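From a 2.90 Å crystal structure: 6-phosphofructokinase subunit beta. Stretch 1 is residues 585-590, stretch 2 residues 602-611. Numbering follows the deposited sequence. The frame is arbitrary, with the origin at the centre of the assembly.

Stretch 1, residues 585-590: AQVSYV
Stretch 2, residues 602-611: EDIEYLAQSF

A helix laid against a short strand meets it through side chains spaced three or four residues apart, and this pair from 6-phosphofructokinase subunit beta is a compact example. Residues 587-589 form the strand, with phi/psi running from -125/153 at Val587 through -149/128 at Ser588 to -110/133 at Tyr589. Gln586, just before it, sits at -71/-51. Residues 602-611 are helical throughout, within a helix that extends beyond both ends, with phi between -47° and -70° and psi between -31° and -55°. The two axes run nearly antiparallel, at 160°, and approach to 10.9 Å, so side chains bridge the gap and no backbone hydrogen bond crosses it. The register is set by CA of Val587 lying 7.3 Å from CA of Asp603, and CA of Gln586 8.2 Å from CA of Leu607.

Along the helix, Glu602 stays clear of the strand, but its O accepts the 2.7 Å bond from N of Tyr606 that continues the helical ladder. Asp603 is the first to make contact. Its CA-to-CB bond points toward the strand, and with chi1 at -83° (m) its carboxylate receives a hydrogen bond from Tyr589, OH to OD2 at 2.6 Å. Tyr589, chi1 -66° (m) and chi2 130°, leaves its backbone sideways, yet its phenol end reaches the helix; OD2 lies at the ring edge, near the ring plane, where a hydroxyl can donate. The same OD2 is 3.6 Å from CG1 of Val587, so a methyl group packs beside the buried acid.

Ile604 points away and Glu605 is out of reach. One turn beyond Asp603, Tyr606 points toward the strand side, chi1 162° (t) and chi2 54°, with its OH near the amide end of Gln586, whose chi1 is -178° (t) and chi2 58° (p).

Leu607 adds the apolar part. Its chi1 of -130° and chi2 of 16° lie between the usual wells; although CB leaves sideways, the branched end comes nearer. CD2 is 4.4 Å from CG2 of Val587 (chi1 -170°, t), and CD1 is 3.7 Å from CG of Gln586, whose aliphatic portion thus serves as a packing surface.

Ala608 and Gln609 make no contact. Ser610, chi1 -62° (m), turns its hydroxyl back onto the helix, OG donating to O of Tyr606 at 2.8 Å, and touches the other stretch only marginally. Phe611 remains out of reach. Together the stretches bury 288 Å², a modest area combining one buried hydrogen bond with aliphatic packing.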

# COMPACT_ATOMS: atom_id res chain seq x y z
N ALA B 585 -15.59 -23.75 -0.37
CA ALA B 585 -15.24 -22.50 -1.04
C ALA B 585 -15.32 -22.73 -2.54
O ALA B 585 -14.92 -23.77 -3.04
CB ALA B 585 -13.84 -22.04 -0.64
N GLN B 586 -15.84 -21.74 -3.24
CA GLN B 586 -15.99 -21.83 -4.66
C GLN B 586 -14.61 -21.75 -5.29
O GLN B 586 -14.22 -22.59 -6.10
CB GLN B 586 -16.88 -20.69 -5.14
CG GLN B 586 -17.15 -20.69 -6.62
CD GLN B 586 -17.79 -21.98 -7.10
OE1 GLN B 586 -17.12 -23.00 -7.28
NE2 GLN B 586 -19.10 -21.93 -7.30
N VAL B 587 -13.87 -20.73 -4.89
CA VAL B 587 -12.53 -20.54 -5.41
C VAL B 587 -11.54 -20.45 -4.25
O VAL B 587 -11.92 -20.08 -3.14
CB VAL B 587 -12.42 -19.22 -6.19
CG1 VAL B 587 -11.08 -19.17 -6.93
CG2 VAL B 587 -13.58 -19.10 -7.14
N SER B 588 -10.30 -20.81 -4.51
CA SER B 588 -9.25 -20.71 -3.52
C SER B 588 -7.91 -20.45 -4.26
O SER B 588 -7.54 -21.16 -5.21
CB SER B 588 -9.19 -21.97 -2.68
OG SER B 588 -8.48 -22.98 -3.36
N TYR B 589 -7.20 -19.41 -3.85
CA TYR B 589 -5.93 -19.08 -4.48
C TYR B 589 -4.80 -19.38 -3.49
O TYR B 589 -4.88 -18.99 -2.32
CB TYR B 589 -5.92 -17.60 -4.87
CG TYR B 589 -6.90 -17.24 -5.95
CD1 TYR B 589 -7.77 -16.16 -5.78
CD2 TYR B 589 -6.99 -17.97 -7.12
CE1 TYR B 589 -8.70 -15.83 -6.77
CE2 TYR B 589 -7.90 -17.65 -8.11
CZ TYR B 589 -8.76 -16.59 -7.93
OH TYR B 589 -9.66 -16.25 -8.92
N VAL B 590 -3.75 -20.06 -3.96
CA VAL B 590 -2.62 -20.41 -3.10
C VAL B 590 -1.28 -19.93 -3.59
O VAL B 590 -1.09 -19.70 -4.77
CB VAL B 590 -2.56 -21.89 -2.90
CG1 VAL B 590 -3.70 -22.31 -1.97
CG2 VAL B 590 -2.65 -22.60 -4.25
N GLU B 602 -11.85 -16.03 -15.65
CA GLU B 602 -12.78 -17.15 -15.73
C GLU B 602 -13.54 -17.33 -14.41
O GLU B 602 -14.77 -17.54 -14.41
CB GLU B 602 -12.02 -18.44 -16.07
CG GLU B 602 -11.63 -18.54 -17.53
CD GLU B 602 -10.86 -19.80 -17.83
OE1 GLU B 602 -11.30 -20.88 -17.36
OE2 GLU B 602 -9.82 -19.72 -18.52
N ASP B 603 -12.81 -17.25 -13.29
CA ASP B 603 -13.42 -17.41 -11.99
C ASP B 603 -14.50 -16.38 -11.85
O ASP B 603 -15.56 -16.67 -11.32
CB ASP B 603 -12.40 -17.21 -10.88
CG ASP B 603 -11.60 -18.45 -10.60
OD1 ASP B 603 -12.20 -19.55 -10.58
OD2 ASP B 603 -10.37 -18.33 -10.38
N ILE B 604 -14.23 -15.18 -12.35
CA ILE B 604 -15.22 -14.12 -12.27
C ILE B 604 -16.42 -14.41 -13.16
O ILE B 604 -17.55 -14.10 -12.79
CB ILE B 604 -14.65 -12.78 -12.67
CG1 ILE B 604 -13.44 -12.44 -11.79
CG2 ILE B 604 -15.73 -11.74 -12.53
CD1 ILE B 604 -13.02 -10.98 -11.78
N GLU B 605 -16.21 -15.01 -14.34
CA GLU B 605 -17.35 -15.33 -15.18
C GLU B 605 -18.16 -16.45 -14.57
O GLU B 605 -19.39 -16.36 -14.47
CB GLU B 605 -16.92 -15.71 -16.59
CG GLU B 605 -16.97 -14.53 -17.54
CD GLU B 605 -18.30 -13.76 -17.43
OE1 GLU B 605 -19.36 -14.41 -17.66
OE2 GLU B 605 -18.27 -12.54 -17.12
N TYR B 606 -17.46 -17.50 -14.17
CA TYR B 606 -18.09 -18.66 -13.53
C TYR B 606 -18.91 -18.16 -12.34
O TYR B 606 -20.08 -18.50 -12.18
CB TYR B 606 -16.99 -19.62 -13.08
CG TYR B 606 -17.39 -20.65 -12.05
CD1 TYR B 606 -18.48 -21.49 -12.26
CD2 TYR B 606 -16.64 -20.83 -10.89
CE1 TYR B 606 -18.81 -22.49 -11.35
CE2 TYR B 606 -16.95 -21.81 -9.97
CZ TYR B 606 -18.03 -22.64 -10.20
OH TYR B 606 -18.33 -23.64 -9.29
N LEU B 607 -18.29 -17.34 -11.51
CA LEU B 607 -18.99 -16.81 -10.36
C LEU B 607 -20.22 -16.07 -10.88
O LEU B 607 -21.34 -16.27 -10.40
CB LEU B 607 -18.06 -15.84 -9.63
CG LEU B 607 -17.82 -15.92 -8.13
CD1 LEU B 607 -18.26 -17.24 -7.53
CD2 LEU B 607 -16.34 -15.70 -7.92
N ALA B 608 -20.00 -15.23 -11.87
CA ALA B 608 -21.05 -14.44 -12.49
C ALA B 608 -22.27 -15.28 -12.82
O ALA B 608 -23.37 -14.96 -12.40
CB ALA B 608 -20.53 -13.78 -13.73
N GLN B 609 -22.06 -16.34 -13.59
CA GLN B 609 -23.16 -17.21 -13.96
C GLN B 609 -23.78 -17.83 -12.73
O GLN B 609 -25.01 -17.92 -12.63
CB GLN B 609 -22.69 -18.28 -14.92
CG GLN B 609 -22.61 -17.80 -16.35
CD GLN B 609 -21.69 -18.66 -17.21
OE1 GLN B 609 -21.84 -19.89 -17.26
NE2 GLN B 609 -20.73 -18.02 -17.90
N SER B 610 -22.95 -18.24 -11.77
CA SER B 610 -23.45 -18.88 -10.56
C SER B 610 -24.60 -18.06 -10.01
O SER B 610 -25.72 -18.55 -9.83
CB SER B 610 -22.35 -19.00 -9.51
OG SER B 610 -21.30 -19.83 -9.98
N PHE B 611 -24.36 -16.79 -9.77
CA PHE B 611 -25.41 -15.95 -9.23
C PHE B 611 -26.61 -15.79 -10.14
O PHE B 611 -27.72 -15.62 -9.67
CB PHE B 611 -24.87 -14.58 -8.89
CG PHE B 611 -23.93 -14.58 -7.74
CD1 PHE B 611 -22.57 -14.30 -7.92
CD2 PHE B 611 -24.39 -14.89 -6.48
CE1 PHE B 611 -21.69 -14.32 -6.82
CE2 PHE B 611 -23.53 -14.92 -5.39
CZ PHE B 611 -22.17 -14.63 -5.56